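Side-chain contacts in uncharacterized protein Rv2277c (Mycobacterium tuberculosis, PDB 5VUG), which is of unknown function but adopts a TIM-barrel fold of the glycerophosphodiester phosphodiesterase family and probably hydrolyses phosphoric diesters: residues P133-V138 with S165-L170; F184-N189 with D231-D236. All blocks are in the same frame, centred on the assembly; numbering follows the deposited sequence.

Both contacts lie in the outer layer of the TIM barrel and both are partly buried. They share no element and their nearest atoms are about 20 Å apart. Contact 1 sets the start of helix 134-145 against the loop that runs from helix 158-165 into strand 171-172. It mixes an aliphatic touch with a water bridge. Contact 2 joins two helices, 176-189 and 232-239, and is a small apolar contact made mainly by one selenomethionine. None of its polar bonds joins the two segments; they lie within one segment or run to the rest of the chain and to the second subunit. That subunit packs beside helix 176-189, while no other subunit touches contact 1.

Contact 1 (P133-V138 with S165-L170); sequences PLVSAV and SRQEGL
Gln167 carries this contact and reaches from the loop after helix 158-165 to Val135 and Ser136, in the first turn of helix 134-145. Both helices belong to the outer layer of the TIM barrel. The CA atoms of Gln167 and Ser136 are 7.3 Å apart. The side chain of Gln167 meets the helix in two steps. Its CG packs on Val135 CG1 at 3.6 Å, and the two side chains cross at a slant. The chain then bends at chi2 (-74°), which turns the amide onto the carbon atoms of Ser136. Here NE2 lies 3.9 Å from Ser136 CA, which is a van der Waals approach. The amide oxygen has a polar link. One water donates to Gln167 OE1 at 2.9 Å and also pairs with Ser136 OG at a short 2.5 Å. Ser136 OG is further bonded to Gln140 NE2, one turn along the same helix. Gln167 also starts a type II beta turn that runs through Glu168 and Gly169. Gly169 sits at its third position with a positive phi of 87°. The turn is closed by a weak bond from Leu170 N to Gln167 O, 3.3 Å long. Leu170 then points its CB toward helix 134-145 and packs on Ala139 and Leu142, just beyond the segment. The chemistry is therefore mixed: methylene and methyl groups meet directly, while the polar ends, Gln167 OE1 and Ser136 OG, are joined through one water.

Contact 2 (F184-N189 with D231-D236); sequences FNMALN and DEASVD
Selenomethionine Met186 meets Ala233 and Ser234, where helix 176-189 packs beside the first turn of helix 232-239. Asp231 and Ser234 form a capping box at the start of that second helix, on the outside of the TIM barrel. The nearest CA atoms are those of Met186 and Ser234, 6.2 Å apart. Met186 CB points at the other segment and lies 4.3 Å from Ser234 CB. CG and SE only carry the chain on to CE. The side chain bends at both chi2 (-68°) and chi3 (-61°), and this curls the methyl toward Ala233, in the first turn of helix 232-239. The tip, CE, does most of the touching. It packs on Ala233 CB at 3.8 Å, an apolar contact. It also rests against the backbone, 3.5 Å from Ala233 O and 4.0 Å from Ser234 N. That nitrogen is already engaged by the cap. Beyond the box, Ser234 OG is bonded to Leu229 O as well, which ties the helix start to the preceding loop. Nearby, the disulfide between Cys192 and Cys237 makes a covalent link between helix 232-239 and the chain just after helix 176-189. Asn189 ND2 donates to Asn185 OD1 on the same helix and also to Asn226 O of the second subunit, where Leu188 packs on its counterpart. The capping box itself is reciprocal: Ser234 N donates to Asp231 OD1 at 2.9 Å, nearly in line with its C-O bond, and Asp231 N donates to Ser234 OG at 3.1 Å.

Contact 1 (P133-V138 with S165-L170)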
# COMPACT_ATOMS: atom_id res chain seq x y z
N PRO A 133 -32.12 3.66 10.76
CA PRO A 133 -33.11 3.58 9.67
C PRO A 133 -32.83 4.41 8.41
O PRO A 133 -33.74 4.50 7.57
CB PRO A 133 -34.37 4.13 10.35
CG PRO A 133 -33.83 5.19 11.25
CD PRO A 133 -32.53 4.64 11.79
N LEU A 134 -31.64 4.99 8.29
CA LEU A 134 -31.32 5.83 7.13
C LEU A 134 -31.60 5.11 5.80
O LEU A 134 -32.23 5.66 4.91
CB LEU A 134 -29.87 6.31 7.19
CG LEU A 134 -29.36 7.08 5.97
CD1 LEU A 134 -30.15 8.37 5.81
CD2 LEU A 134 -27.86 7.39 6.08
N VAL A 135 -31.12 3.86 5.67
CA VAL A 135 -31.22 3.17 4.38
C VAL A 135 -32.68 2.95 4.00
O VAL A 135 -33.09 3.22 2.86
CB VAL A 135 -30.39 1.87 4.39
CG1 VAL A 135 -30.75 0.98 3.22
CG2 VAL A 135 -28.88 2.19 4.37
N SER A 136 -33.49 2.47 4.95
CA SER A 136 -34.91 2.27 4.67
C SER A 136 -35.61 3.60 4.36
O SER A 136 -36.45 3.67 3.45
CB SER A 136 -35.59 1.59 5.86
OG SER A 136 -36.98 1.40 5.61
N ALA A 137 -35.31 4.64 5.13
CA ALA A 137 -35.94 5.94 4.90
C ALA A 137 -35.60 6.47 3.51
O ALA A 137 -36.47 7.02 2.82
CB ALA A 137 -35.53 6.93 5.99
N VAL A 138 -34.35 6.28 3.08
CA VAL A 138 -33.96 6.72 1.75
C VAL A 138 -34.67 5.90 0.68
O VAL A 138 -35.19 6.46 -0.30
CB VAL A 138 -32.43 6.69 1.58
CG1 VAL A 138 -32.05 6.88 0.09
CG2 VAL A 138 -31.77 7.79 2.42
N SER A 165 -28.24 -2.77 -0.70
CA SER A 165 -28.52 -3.83 -1.66
C SER A 165 -29.65 -4.75 -1.23
O SER A 165 -30.21 -5.45 -2.07
CB SER A 165 -27.25 -4.63 -1.96
OG SER A 165 -26.34 -3.83 -2.71
N ARG A 166 -30.01 -4.76 0.06
CA ARG A 166 -31.17 -5.52 0.50
C ARG A 166 -32.49 -4.79 0.29
O ARG A 166 -33.55 -5.39 0.52
CB ARG A 166 -31.02 -5.94 1.97
CG ARG A 166 -29.84 -6.85 2.25
CD ARG A 166 -29.87 -7.44 3.65
NE ARG A 166 -29.54 -6.46 4.69
CZ ARG A 166 -28.30 -6.17 5.08
NH1 ARG A 166 -27.27 -6.78 4.52
NH2 ARG A 166 -28.10 -5.26 6.03
N GLN A 167 -32.47 -3.53 -0.12
CA GLN A 167 -33.70 -2.78 -0.39
C GLN A 167 -34.11 -2.95 -1.84
O GLN A 167 -33.33 -2.66 -2.76
CB GLN A 167 -33.51 -1.29 -0.10
CG GLN A 167 -33.21 -0.94 1.34
CD GLN A 167 -34.43 -1.06 2.26
OE1 GLN A 167 -35.58 -0.87 1.84
NE2 GLN A 167 -34.17 -1.39 3.52
N GLU A 168 -35.36 -3.38 -2.05
CA GLU A 168 -35.88 -3.61 -3.38
C GLU A 168 -35.84 -2.34 -4.22
O GLU A 168 -36.28 -1.27 -3.78
CB GLU A 168 -37.33 -4.10 -3.27
CG GLU A 168 -38.10 -4.12 -4.59
CD GLU A 168 -37.58 -5.16 -5.56
OE1 GLU A 168 -36.90 -6.11 -5.12
OE2 GLU A 168 -37.85 -5.02 -6.78
N GLY A 169 -35.29 -2.45 -5.43
CA GLY A 169 -35.30 -1.37 -6.39
C GLY A 169 -34.16 -0.38 -6.29
O GLY A 169 -34.05 0.49 -7.17
N LEU A 170 -33.30 -0.47 -5.27
CA LEU A 170 -32.23 0.51 -5.13
C LEU A 170 -31.05 0.12 -6.00
O LEU A 170 -30.63 -1.04 -6.04
CB LEU A 170 -31.76 0.59 -3.67
CG LEU A 170 -32.58 1.38 -2.67
CD1 LEU A 170 -31.76 1.65 -1.41
CD2 LEU A 170 -33.05 2.67 -3.29
O HOH W 1 -37.59 -0.28 3.89

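Contact 2 (F184-N189 with D231-D236)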
# COMPACT_ATOMS: atom_id res chain seq x y z
N PHE A 184 -5.80 -1.49 -6.01
CA PHE A 184 -4.48 -1.78 -5.47
C PHE A 184 -3.89 -3.05 -6.05
O PHE A 184 -2.67 -3.13 -6.26
CB PHE A 184 -4.48 -1.75 -3.94
CG PHE A 184 -4.30 -0.36 -3.38
CD1 PHE A 184 -3.04 0.23 -3.36
CD2 PHE A 184 -5.39 0.37 -2.93
CE1 PHE A 184 -2.86 1.51 -2.86
CE2 PHE A 184 -5.21 1.67 -2.43
CZ PHE A 184 -3.94 2.23 -2.39
N ASN A 185 -4.71 -4.07 -6.34
CA ASN A 185 -4.17 -5.23 -7.06
C ASN A 185 -3.63 -4.81 -8.42
O ASN A 185 -2.53 -5.22 -8.81
CB ASN A 185 -5.24 -6.32 -7.20
CG ASN A 185 -5.30 -7.25 -6.00
OD1 ASN A 185 -4.30 -7.47 -5.31
ND2 ASN A 185 -6.48 -7.81 -5.74
N MSE A 186 -4.37 -4.00 -9.16
CA MSE A 186 -3.85 -3.55 -10.44
C MSE A 186 -2.53 -2.78 -10.30
O MSE A 186 -1.57 -3.04 -11.04
CB MSE A 186 -4.90 -2.76 -11.24
CG MSE A 186 -5.97 -3.64 -11.84
SE MSE A 186 -5.24 -4.76 -13.26
CE MSE A 186 -4.64 -3.34 -14.46
N ALA A 187 -2.48 -1.85 -9.34
CA ALA A 187 -1.31 -1.00 -9.20
C ALA A 187 -0.09 -1.79 -8.72
O ALA A 187 1.04 -1.50 -9.12
CB ALA A 187 -1.60 0.14 -8.22
N LEU A 188 -0.30 -2.78 -7.86
CA LEU A 188 0.83 -3.42 -7.20
C LEU A 188 1.21 -4.78 -7.78
O LEU A 188 2.36 -5.19 -7.62
CB LEU A 188 0.58 -3.53 -5.68
CG LEU A 188 0.48 -2.20 -4.93
CD1 LEU A 188 0.08 -2.43 -3.48
CD2 LEU A 188 1.81 -1.46 -5.00
N ASN A 189 0.28 -5.48 -8.45
CA ASN A 189 0.62 -6.77 -9.04
C ASN A 189 0.01 -6.99 -10.43
O ASN A 189 0.21 -8.07 -11.00
CB ASN A 189 0.27 -7.94 -8.09
CG ASN A 189 -1.21 -7.98 -7.73
OD1 ASN A 189 -2.06 -8.19 -8.59
ND2 ASN A 189 -1.51 -7.80 -6.44
N ASP A 231 -5.46 4.76 -14.10
CA ASP A 231 -4.69 4.89 -15.32
C ASP A 231 -5.41 4.09 -16.41
O ASP A 231 -6.45 3.49 -16.15
CB ASP A 231 -3.21 4.50 -15.12
CG ASP A 231 -3.03 3.11 -14.50
OD1 ASP A 231 -3.86 2.20 -14.74
OD2 ASP A 231 -2.03 2.92 -13.79
N GLU A 232 -4.86 4.10 -17.63
CA GLU A 232 -5.53 3.39 -18.71
C GLU A 232 -5.74 1.92 -18.36
O GLU A 232 -6.82 1.37 -18.60
CB GLU A 232 -4.75 3.53 -20.02
CG GLU A 232 -5.58 3.14 -21.24
CD GLU A 232 -4.80 3.19 -22.54
OE1 GLU A 232 -5.02 2.31 -23.40
OE2 GLU A 232 -3.97 4.10 -22.69
N ALA A 233 -4.74 1.29 -17.73
CA ALA A 233 -4.84 -0.13 -17.43
C ALA A 233 -5.92 -0.42 -16.40
O ALA A 233 -6.70 -1.37 -16.56
CB ALA A 233 -3.49 -0.68 -16.97
N SER A 234 -5.99 0.37 -15.33
CA SER A 234 -6.99 0.09 -14.31
C SER A 234 -8.40 0.44 -14.77
O SER A 234 -9.35 -0.27 -14.42
CB SER A 234 -6.63 0.75 -12.97
OG SER A 234 -6.66 2.15 -13.05
N VAL A 235 -8.56 1.49 -15.57
CA VAL A 235 -9.88 1.78 -16.14
C VAL A 235 -10.34 0.61 -17.00
O VAL A 235 -11.48 0.14 -16.88
CB VAL A 235 -9.87 3.11 -16.92
CG1 VAL A 235 -11.18 3.28 -17.67
CG2 VAL A 235 -9.65 4.27 -15.97
N ASP A 236 -9.45 0.11 -17.86
CA ASP A 236 -9.80 -1.03 -18.71
C ASP A 236 -10.16 -2.26 -17.89
O ASP A 236 -11.08 -3.00 -18.24
CB ASP A 236 -8.67 -1.34 -19.68
CG ASP A 236 -8.89 -2.64 -20.45
OD1 ASP A 236 -8.47 -3.72 -19.96
OD2 ASP A 236 -9.52 -2.59 -21.53